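Local coordinates for L-ornithine 5-monooxygenase (Pseudomonas aeruginosa, PDB 3S5W), which hydroxylates the side-chain amine of L-ornithine with FAD, NADPH and O2, the first step in making hydroxamate siderophores such as pyoverdin, at residues S81-F87 with T121-R126; P100-Y106 with D131-V136. All coordinates share one frame; numbering follows the deposited sequence.

Contact 1: S81-F87 with T121-R126; sequences SELQISF and TFYPCR. With FAD (flavin-adenine dinucleotide), chain C; ONH (N~5~-hydroxy-L-ornithine), chain E.
Two irregular loops, S81-F87 and T121-R126, run antiparallel and are joined mainly through their backbones, one loop lying against the flavin and the other leading into helix 126-137. Three amide-to-carbonyl bonds hold them: R126 N to S81 O (2.7 Å, almost straight at 177°), L83 N to P124 O, and F87 N to F122 O. E82 and C125 form a single beta bridge, and C125 is the N-cap residue of the helix.

The R126 side chain, bent at chi3 (-76°), lays its guanidinium between S81 and the flavin. S81 OG, itself hydrogen-bonded to V78 O, lies over one face and FAD C6 over the other. A water takes the N-H of R126 NE at 2.8 Å and donates to E82 O, while E241 forms a salt bridge with NH2; a long, flexible cation suits a place with so many partners.

At the far end, the F87 and F122 rings are nearly parallel but slid apart, touching at F87 CE2 and F122 CD1 (3.6 Å). The compact P124 ring lies against both L83 CD2 (from CG) and F87 CB (from CD), each at 3.8 Å. Y123 brings a ring edge to I85 O, with CD1 3.3 Å away.

Loop S81-F87 presents Q84 N to FAD O4 at 2.8 Å and I85 CD1 to the hydroxyornithine carboxylate, so the paired loops form part of the FAD and substrate site of this lysine/ornithine N-hydroxylase family member.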
loop_
_atom_site.group_PDB
_atom_site.type_symbol
_atom_site.label_atom_id
_atom_site.label_comp_id
_atom_site.label_asym_id
_atom_site.label_seq_id
_atom_site.Cartn_x
_atom_site.Cartn_y
_atom_site.Cartn_z
ATOM N N SER A 81 3.990 13.697 6.668
ATOM C CA SER A 81 3.475 12.366 6.421
ATOM C C SER A 81 3.885 11.491 7.603
ATOM O O SER A 81 4.968 10.916 7.628
ATOM C CB SER A 81 3.950 11.817 5.071
ATOM O OG SER A 81 5.356 11.877 4.925
ATOM N N GLU A 82 3.013 11.472 8.604
ATOM C CA GLU A 82 3.174 10.683 9.810
ATOM C C GLU A 82 2.695 9.244 9.574
ATOM O O GLU A 82 1.669 9.026 8.944
ATOM C CB GLU A 82 2.333 11.321 10.922
ATOM C CG GLU A 82 2.733 10.926 12.325
ATOM C CD GLU A 82 2.011 11.764 13.385
ATOM O OE1 GLU A 82 0.807 11.534 13.642
ATOM O OE2 GLU A 82 2.666 12.662 13.947
ATOM N N LEU A 83 3.417 8.282 10.117
ATOM C CA LEU A 83 3.009 6.890 10.092
ATOM C C LEU A 83 1.646 6.758 10.787
ATOM O O LEU A 83 1.438 7.380 11.772
ATOM C CB LEU A 83 4.059 6.048 10.797
ATOM C CG LEU A 83 4.092 4.532 10.646
ATOM C CD1 LEU A 83 4.451 4.122 9.270
ATOM C CD2 LEU A 83 5.016 3.885 11.654
ATOM N N GLN A 84 0.727 5.969 10.256
ATOM C CA GLN A 84 -0.606 5.889 10.860
ATOM C C GLN A 84 -0.787 4.621 11.662
ATOM O O GLN A 84 -1.905 4.089 11.760
ATOM C CB GLN A 84 -1.671 5.936 9.786
ATOM C CG GLN A 84 -1.356 6.912 8.736
ATOM C CD GLN A 84 -2.569 7.229 7.973
ATOM O OE1 GLN A 84 -3.511 7.836 8.503
ATOM N NE2 GLN A 84 -2.599 6.788 6.721
ATOM N N ILE A 85 0.317 4.142 12.229
ATOM C CA ILE A 85 0.319 2.930 13.041
ATOM C C ILE A 85 1.455 3.076 14.063
ATOM O O ILE A 85 2.435 3.774 13.778
ATOM C CB ILE A 85 0.508 1.690 12.137
ATOM C CG1 ILE A 85 0.037 0.392 12.835
ATOM C CG2 ILE A 85 1.949 1.608 11.601
ATOM C CD1 ILE A 85 0.013 -0.842 11.878
ATOM N N SER A 86 1.338 2.459 15.245
ATOM C CA SER A 86 2.444 2.515 16.240
ATOM C C SER A 86 3.728 1.897 15.678
ATOM O O SER A 86 3.671 0.886 14.966
ATOM C CB SER A 86 2.063 1.770 17.528
ATOM O OG SER A 86 3.152 1.684 18.451
ATOM N N PHE A 87 4.873 2.488 16.017
ATOM C CA PHE A 87 6.156 1.919 15.623
ATOM C C PHE A 87 6.376 0.495 16.174
ATOM O O PHE A 87 7.210 -0.230 15.665
ATOM C CB PHE A 87 7.311 2.838 16.017
ATOM C CG PHE A 87 7.640 2.824 17.495
ATOM C CD1 PHE A 87 8.417 1.807 18.049
ATOM C CD2 PHE A 87 7.181 3.840 18.330
ATOM C CE1 PHE A 87 8.745 1.810 19.410
ATOM C CE2 PHE A 87 7.509 3.842 19.687
ATOM C CZ PHE A 87 8.286 2.806 20.222
ATOM N N THR A 121 6.749 10.230 20.785
ATOM C CA THR A 121 5.693 9.846 19.823
ATOM C C THR A 121 5.728 8.347 19.481
ATOM O O THR A 121 6.811 7.769 19.346
ATOM C CB THR A 121 5.743 10.689 18.532
ATOM O OG1 THR A 121 4.666 10.294 17.680
ATOM C CG2 THR A 121 7.078 10.528 17.767
ATOM N N PHE A 122 4.564 7.708 19.373
ATOM C CA PHE A 122 4.495 6.357 18.781
ATOM C C PHE A 122 4.531 6.364 17.253
ATOM O O PHE A 122 4.613 5.304 16.621
ATOM C CB PHE A 122 3.246 5.623 19.227
ATOM C CG PHE A 122 3.344 5.089 20.588
ATOM C CD1 PHE A 122 4.061 3.920 20.838
ATOM C CD2 PHE A 122 2.775 5.761 21.638
ATOM C CE1 PHE A 122 4.173 3.405 22.123
ATOM C CE2 PHE A 122 2.887 5.268 22.918
ATOM C CZ PHE A 122 3.580 4.080 23.158
ATOM N N TYR A 123 4.456 7.553 16.669
ATOM C CA TYR A 123 4.298 7.689 15.218
ATOM C C TYR A 123 5.479 8.371 14.544
ATOM O O TYR A 123 5.442 9.578 14.337
ATOM C CB TYR A 123 2.992 8.454 14.907
ATOM C CG TYR A 123 1.846 7.842 15.625
ATOM C CD1 TYR A 123 1.378 6.581 15.247
ATOM C CD2 TYR A 123 1.273 8.464 16.741
ATOM C CE1 TYR A 123 0.363 5.959 15.926
ATOM C CE2 TYR A 123 0.234 7.842 17.440
ATOM C CZ TYR A 123 -0.214 6.594 17.016
ATOM O OH TYR A 123 -1.239 5.948 17.661
ATOM N N PRO A 124 6.518 7.604 14.154
ATOM C CA PRO A 124 7.589 8.261 13.393
ATOM C C PRO A 124 7.068 8.785 12.059
ATOM O O PRO A 124 6.004 8.364 11.602
ATOM C CB PRO A 124 8.605 7.129 13.154
ATOM C CG PRO A 124 7.824 5.901 13.223
ATOM C CD PRO A 124 6.732 6.145 14.244
ATOM N N CYS A 125 7.799 9.701 11.446
ATOM C CA CYS A 125 7.476 10.162 10.107
ATOM C C CYS A 125 7.629 8.967 9.142
ATOM O O CYS A 125 8.449 8.057 9.391
ATOM C CB CYS A 125 8.411 11.304 9.714
ATOM S SG CYS A 125 8.105 12.781 10.740
ATOM N N ARG A 126 6.840 8.955 8.069
ATOM C CA ARG A 126 6.985 7.878 7.072
ATOM C C ARG A 126 8.391 7.859 6.423
ATOM O O ARG A 126 8.876 6.795 6.007
ATOM C CB ARG A 126 5.857 7.922 6.030
ATOM C CG ARG A 126 4.527 7.457 6.625
ATOM C CD ARG A 126 3.525 7.059 5.516
ATOM N NE ARG A 126 2.957 8.241 4.878
ATOM C CZ ARG A 126 3.085 8.579 3.590
ATOM N NH1 ARG A 126 3.776 7.828 2.749
ATOM N NH2 ARG A 126 2.498 9.684 3.141
HETATM P PA FAD C . 4.071 -2.684 -1.021
HETATM O O1A FAD C . 3.148 -1.929 -1.901
HETATM O O2A FAD C . 4.716 -1.868 0.112
HETATM O O5B FAD C . 5.271 -3.329 -1.907
HETATM C C5B FAD C . 4.965 -3.954 -3.131
HETATM C C4B FAD C . 6.295 -4.038 -3.860
HETATM O O4B FAD C . 6.082 -4.774 -5.034
HETATM C C3B FAD C . 6.764 -2.653 -4.293
HETATM O O3B FAD C . 8.042 -2.388 -3.751
HETATM C C2B FAD C . 6.788 -2.716 -5.826
HETATM O O2B FAD C . 7.950 -2.107 -6.375
HETATM C C1B FAD C . 6.851 -4.193 -6.076
HETATM N N9A FAD C . 6.213 -4.657 -7.304
HETATM C C8A FAD C . 4.921 -4.402 -7.754
HETATM N N7A FAD C . 4.741 -5.111 -8.908
HETATM C C5A FAD C . 5.880 -5.811 -9.159
HETATM C C6A FAD C . 6.238 -6.683 -10.187
HETATM N N6A FAD C . 5.309 -7.157 -11.033
HETATM N N1A FAD C . 7.514 -7.240 -10.164
HETATM C C2A FAD C . 8.421 -6.975 -9.158
HETATM N N3A FAD C . 8.066 -6.107 -8.130
HETATM C C4A FAD C . 6.813 -5.540 -8.146
HETATM N N1 FAD C . 0.108 0.868 6.297
HETATM C C2 FAD C . 0.255 1.030 7.668
HETATM O O2 FAD C . 0.086 0.085 8.421
HETATM N N3 FAD C . 0.592 2.257 8.201
HETATM C C4 FAD C . 0.806 3.348 7.396
HETATM O O4 FAD C . 1.153 4.423 7.917
HETATM C C4X FAD C . 0.643 3.199 6.006
HETATM N N5 FAD C . 0.833 4.287 5.166
HETATM C C5X FAD C . 0.660 4.141 3.799
HETATM C C6 FAD C . 0.854 5.249 2.962
HETATM C C7 FAD C . 0.688 5.136 1.588
HETATM C C7M FAD C . 0.903 6.373 0.753
HETATM C C8 FAD C . 0.300 3.914 1.051
HETATM C C8M FAD C . 0.105 3.717 -0.425
HETATM C C9 FAD C . 0.106 2.808 1.870
HETATM C C9A FAD C . 0.301 2.898 3.255
HETATM N N10 FAD C . 0.108 1.797 4.098
HETATM C C10 FAD C . 0.263 1.960 5.470
HETATM C "C1'" FAD C . -0.334 0.462 3.583
HETATM C "C2'" FAD C . 0.753 -0.318 2.815
HETATM O "O2'" FAD C . 0.006 -1.149 1.920
HETATM C "C3'" FAD C . 1.555 -1.173 3.785
HETATM O "O3'" FAD C . 2.178 -0.378 4.813
HETATM C "C4'" FAD C . 2.688 -1.947 3.065
HETATM O "O4'" FAD C . 3.417 -1.048 2.238
HETATM C "C5'" FAD C . 2.219 -3.204 2.286
HETATM O "O5'" FAD C . 3.373 -3.974 2.007
HETATM P P FAD C . 3.502 -4.936 0.712
HETATM O O1P FAD C . 4.932 -5.419 0.721
HETATM O O2P FAD C . 2.406 -5.960 0.818
HETATM O O3P FAD C . 3.238 -3.949 -0.513
HETATM C C ONH E . -3.525 -0.514 13.702
HETATM N N ONH E . -5.103 1.374 13.561
HETATM O O ONH E . -3.277 -0.058 14.857
HETATM C CA ONH E . -4.399 0.312 12.801
HETATM C CB ONH E . -3.566 0.864 11.638
HETATM C CD ONH E . -3.662 2.153 9.542
HETATM N NE ONH E . -4.591 2.844 8.685
HETATM C CG ONH E . -4.487 1.608 10.686
HETATM O OZ ONH E . -4.075 3.783 7.822
HETATM O OXT ONH E . -3.092 -1.615 13.256
HETATM O O HOH W 1 0.852 9.210 6.438
#

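Contact 2: P100-Y106 with D131-V136; sequences PYSFVNY and DYLRWV
Y132 and Y106 bring helices 126-137 and 103-109 together in an aromatic cluster that also takes in F103 and W135. The tight part is built around these two tyrosines. F103 points a ring edge at the face of Y132, with centroids 5.3 Å apart and planes at 73°, while Y132 in turn makes an offset edge-to-face pair with Y106 and lays its CA over the Y106 face. W135 closes on Y106 as well: Y106 CA sits over the face of its six-membered ring, and Y106 CB is 3.7 Å from W135 CZ3. Flat rings suit this place because each offers both a broad face and a C-H edge. The Y132 hydroxyl, also hydrogen-bonded to L91 N, donates to Y101 O at 2.7 Å, so a buried carbonyl of the turn before helix 103-109 is satisfied. Next along the helix, branched V136 packs CG1 against Y101 CD1 (4.0 Å).

The looser edge is exposed P100 and partly exposed N105, whose ND2 donates to P100 O but comes only to 4.4 Å from W135 CH2. At a partly exposed polar edge, D131 CG stands opposite its backbone N (chi1 -167°), which carries the carboxylate to the tyrosine: Y106 OH, also bonded to R112, donates to the anti lone pair of D131 OD2 at 2.6 Å.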
loop_
_atom_site.group_PDB
_atom_site.type_symbol
_atom_site.label_atom_id
_atom_site.label_comp_id
_atom_site.label_asym_id
_atom_site.label_seq_id
_atom_site.Cartn_x
_atom_site.Cartn_y
_atom_site.Cartn_z
ATOM N N PRO A 100 16.784 -8.606 15.834
ATOM C CA PRO A 100 17.621 -7.440 15.572
ATOM C C PRO A 100 16.988 -6.463 14.562
ATOM O O PRO A 100 17.513 -5.368 14.351
ATOM C CB PRO A 100 18.919 -8.055 15.011
ATOM C CG PRO A 100 18.500 -9.374 14.450
ATOM C CD PRO A 100 17.393 -9.859 15.314
ATOM N N TYR A 101 15.846 -6.841 13.993
ATOM C CA TYR A 101 15.178 -5.986 13.005
ATOM C C TYR A 101 14.014 -5.175 13.567
ATOM O O TYR A 101 13.240 -4.662 12.785
ATOM C CB TYR A 101 14.693 -6.826 11.785
ATOM C CG TYR A 101 15.838 -7.626 11.212
ATOM C CD1 TYR A 101 16.975 -6.999 10.731
ATOM C CD2 TYR A 101 15.788 -9.025 11.210
ATOM C CE1 TYR A 101 18.066 -7.763 10.218
ATOM C CE2 TYR A 101 16.834 -9.785 10.702
ATOM C CZ TYR A 101 17.957 -9.151 10.208
ATOM O OH TYR A 101 18.965 -9.928 9.714
ATOM N N SER A 102 13.895 -5.075 14.895
ATOM C CA SER A 102 12.847 -4.230 15.484
ATOM C C SER A 102 13.147 -2.757 15.189
ATOM O O SER A 102 14.307 -2.358 14.946
ATOM C CB SER A 102 12.742 -4.460 16.993
ATOM O OG SER A 102 13.901 -3.966 17.651
ATOM N N PHE A 103 12.104 -1.935 15.196
ATOM C CA PHE A 103 12.323 -0.518 15.028
ATOM C C PHE A 103 13.202 0.015 16.186
ATOM O O PHE A 103 14.043 0.888 15.975
ATOM C CB PHE A 103 10.979 0.222 14.934
ATOM C CG PHE A 103 11.107 1.661 14.545
ATOM C CD1 PHE A 103 11.244 2.036 13.190
ATOM C CD2 PHE A 103 11.039 2.667 15.525
ATOM C CE1 PHE A 103 11.351 3.388 12.833
ATOM C CE2 PHE A 103 11.127 4.025 15.168
ATOM C CZ PHE A 103 11.279 4.387 13.818
ATOM N N VAL A 104 13.031 -0.522 17.385
ATOM C CA VAL A 104 13.857 -0.043 18.519
ATOM C C VAL A 104 15.336 -0.371 18.264
ATOM O O VAL A 104 16.213 0.457 18.495
ATOM C CB VAL A 104 13.332 -0.536 19.871
ATOM C CG1 VAL A 104 14.239 -0.093 21.038
ATOM C CG2 VAL A 104 11.926 -0.023 20.100
ATOM N N ASN A 105 15.611 -1.566 17.752
ATOM C CA ASN A 105 17.012 -1.910 17.479
ATOM C C ASN A 105 17.603 -1.057 16.369
ATOM O O ASN A 105 18.752 -0.601 16.459
ATOM C CB ASN A 105 17.228 -3.395 17.217
ATOM C CG ASN A 105 18.693 -3.776 17.430
ATOM O OD1 ASN A 105 19.270 -3.426 18.455
ATOM N ND2 ASN A 105 19.302 -4.423 16.442
ATOM N N TYR A 106 16.784 -0.803 15.337
ATOM C CA TYR A 106 17.138 0.086 14.268
ATOM C C TYR A 106 17.591 1.460 14.805
ATOM O O TYR A 106 18.647 1.973 14.403
ATOM C CB TYR A 106 15.961 0.194 13.267
ATOM C CG TYR A 106 15.969 1.474 12.491
ATOM C CD1 TYR A 106 15.143 2.537 12.858
ATOM C CD2 TYR A 106 16.808 1.638 11.393
ATOM C CE1 TYR A 106 15.178 3.726 12.169
ATOM C CE2 TYR A 106 16.829 2.833 10.676
ATOM C CZ TYR A 106 16.014 3.864 11.067
ATOM O OH TYR A 106 16.032 5.046 10.373
ATOM N N ASP A 131 13.427 4.700 5.863
ATOM C CA ASP A 131 14.837 4.443 6.178
ATOM C C ASP A 131 14.992 3.124 6.953
ATOM O O ASP A 131 15.915 2.358 6.693
ATOM C CB ASP A 131 15.415 5.605 6.989
ATOM C CG ASP A 131 16.910 5.547 7.073
ATOM O OD1 ASP A 131 17.535 5.841 6.050
ATOM O OD2 ASP A 131 17.450 5.195 8.146
ATOM N N TYR A 132 14.068 2.860 7.884
ATOM C CA TYR A 132 14.034 1.610 8.644
ATOM C C TYR A 132 13.859 0.392 7.710
ATOM O O TYR A 132 14.560 -0.605 7.838
ATOM C CB TYR A 132 12.892 1.652 9.678
ATOM C CG TYR A 132 12.433 0.317 10.193
ATOM C CD1 TYR A 132 13.255 -0.460 11.008
ATOM C CD2 TYR A 132 11.135 -0.162 9.909
ATOM C CE1 TYR A 132 12.820 -1.674 11.505
ATOM C CE2 TYR A 132 10.703 -1.411 10.388
ATOM C CZ TYR A 132 11.557 -2.137 11.182
ATOM O OH TYR A 132 11.171 -3.336 11.663
ATOM N N LEU A 133 12.908 0.482 6.794
ATOM C CA LEU A 133 12.667 -0.618 5.860
ATOM C C LEU A 133 13.892 -0.890 4.978
ATOM O O LEU A 133 14.249 -2.054 4.763
ATOM C CB LEU A 133 11.455 -0.293 4.982
ATOM C CG LEU A 133 10.139 -0.337 5.756
ATOM C CD1 LEU A 133 9.035 0.164 4.850
ATOM C CD2 LEU A 133 9.778 -1.767 6.282
ATOM N N ARG A 134 14.505 0.185 4.479
ATOM C CA ARG A 134 15.726 0.060 3.645
ATOM C C ARG A 134 16.843 -0.569 4.470
ATOM O O ARG A 134 17.572 -1.429 3.990
ATOM C CB ARG A 134 16.142 1.425 3.129
ATOM C CG ARG A 134 15.210 1.916 2.019
ATOM C CD ARG A 134 15.443 3.364 1.633
ATOM N NE ARG A 134 16.851 3.648 1.385
ATOM C CZ ARG A 134 17.465 3.506 0.216
ATOM N NH1 ARG A 134 16.799 3.090 -0.860
ATOM N NH2 ARG A 134 18.760 3.783 0.125
ATOM N N TRP A 135 16.960 -0.152 5.728
ATOM C CA TRP A 135 17.994 -0.703 6.595
ATOM C C TRP A 135 17.766 -2.204 6.828
ATOM O O TRP A 135 18.701 -2.986 6.700
ATOM C CB TRP A 135 18.075 0.062 7.916
ATOM C CG TRP A 135 19.045 -0.542 8.908
ATOM C CD1 TRP A 135 20.413 -0.397 8.920
ATOM C CD2 TRP A 135 18.715 -1.380 10.022
ATOM N NE1 TRP A 135 20.948 -1.091 9.978
ATOM C CE2 TRP A 135 19.932 -1.702 10.673
ATOM C CE3 TRP A 135 17.504 -1.896 10.534
ATOM C CZ2 TRP A 135 19.975 -2.523 11.815
ATOM C CZ3 TRP A 135 17.541 -2.704 11.666
ATOM C CH2 TRP A 135 18.768 -3.003 12.304
ATOM N N VAL A 136 16.529 -2.612 7.122
ATOM C CA VAL A 136 16.237 -4.025 7.322
ATOM C C VAL A 136 16.547 -4.810 6.020
ATOM O O VAL A 136 17.208 -5.837 6.092
ATOM C CB VAL A 136 14.793 -4.286 7.765
ATOM C CG1 VAL A 136 14.475 -5.798 7.810
ATOM C CG2 VAL A 136 14.554 -3.700 9.195
#

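How the contacts relate
Contacts 1 and 2 lie about 14 Å apart, centre to centre, and their segments alternate along the chain. Helix 126-137 links them directly: R126 begins it in contact 1, and D131-V136 continues it in contact 2. They also meet through apolar side chains, with F87 CD1 3.7 Å from F103 CD2, F87 CE1 3.7 Å from V104 CG2, and P124 CG 3.8 Å from F103 CZ, so F103 serves both. Their relation to the active site differs. Contact 1 touches the flavin and hydroxyornithine, whereas contact 2 stays back from it, the Y132 side chain lying about 10 Å from FAD.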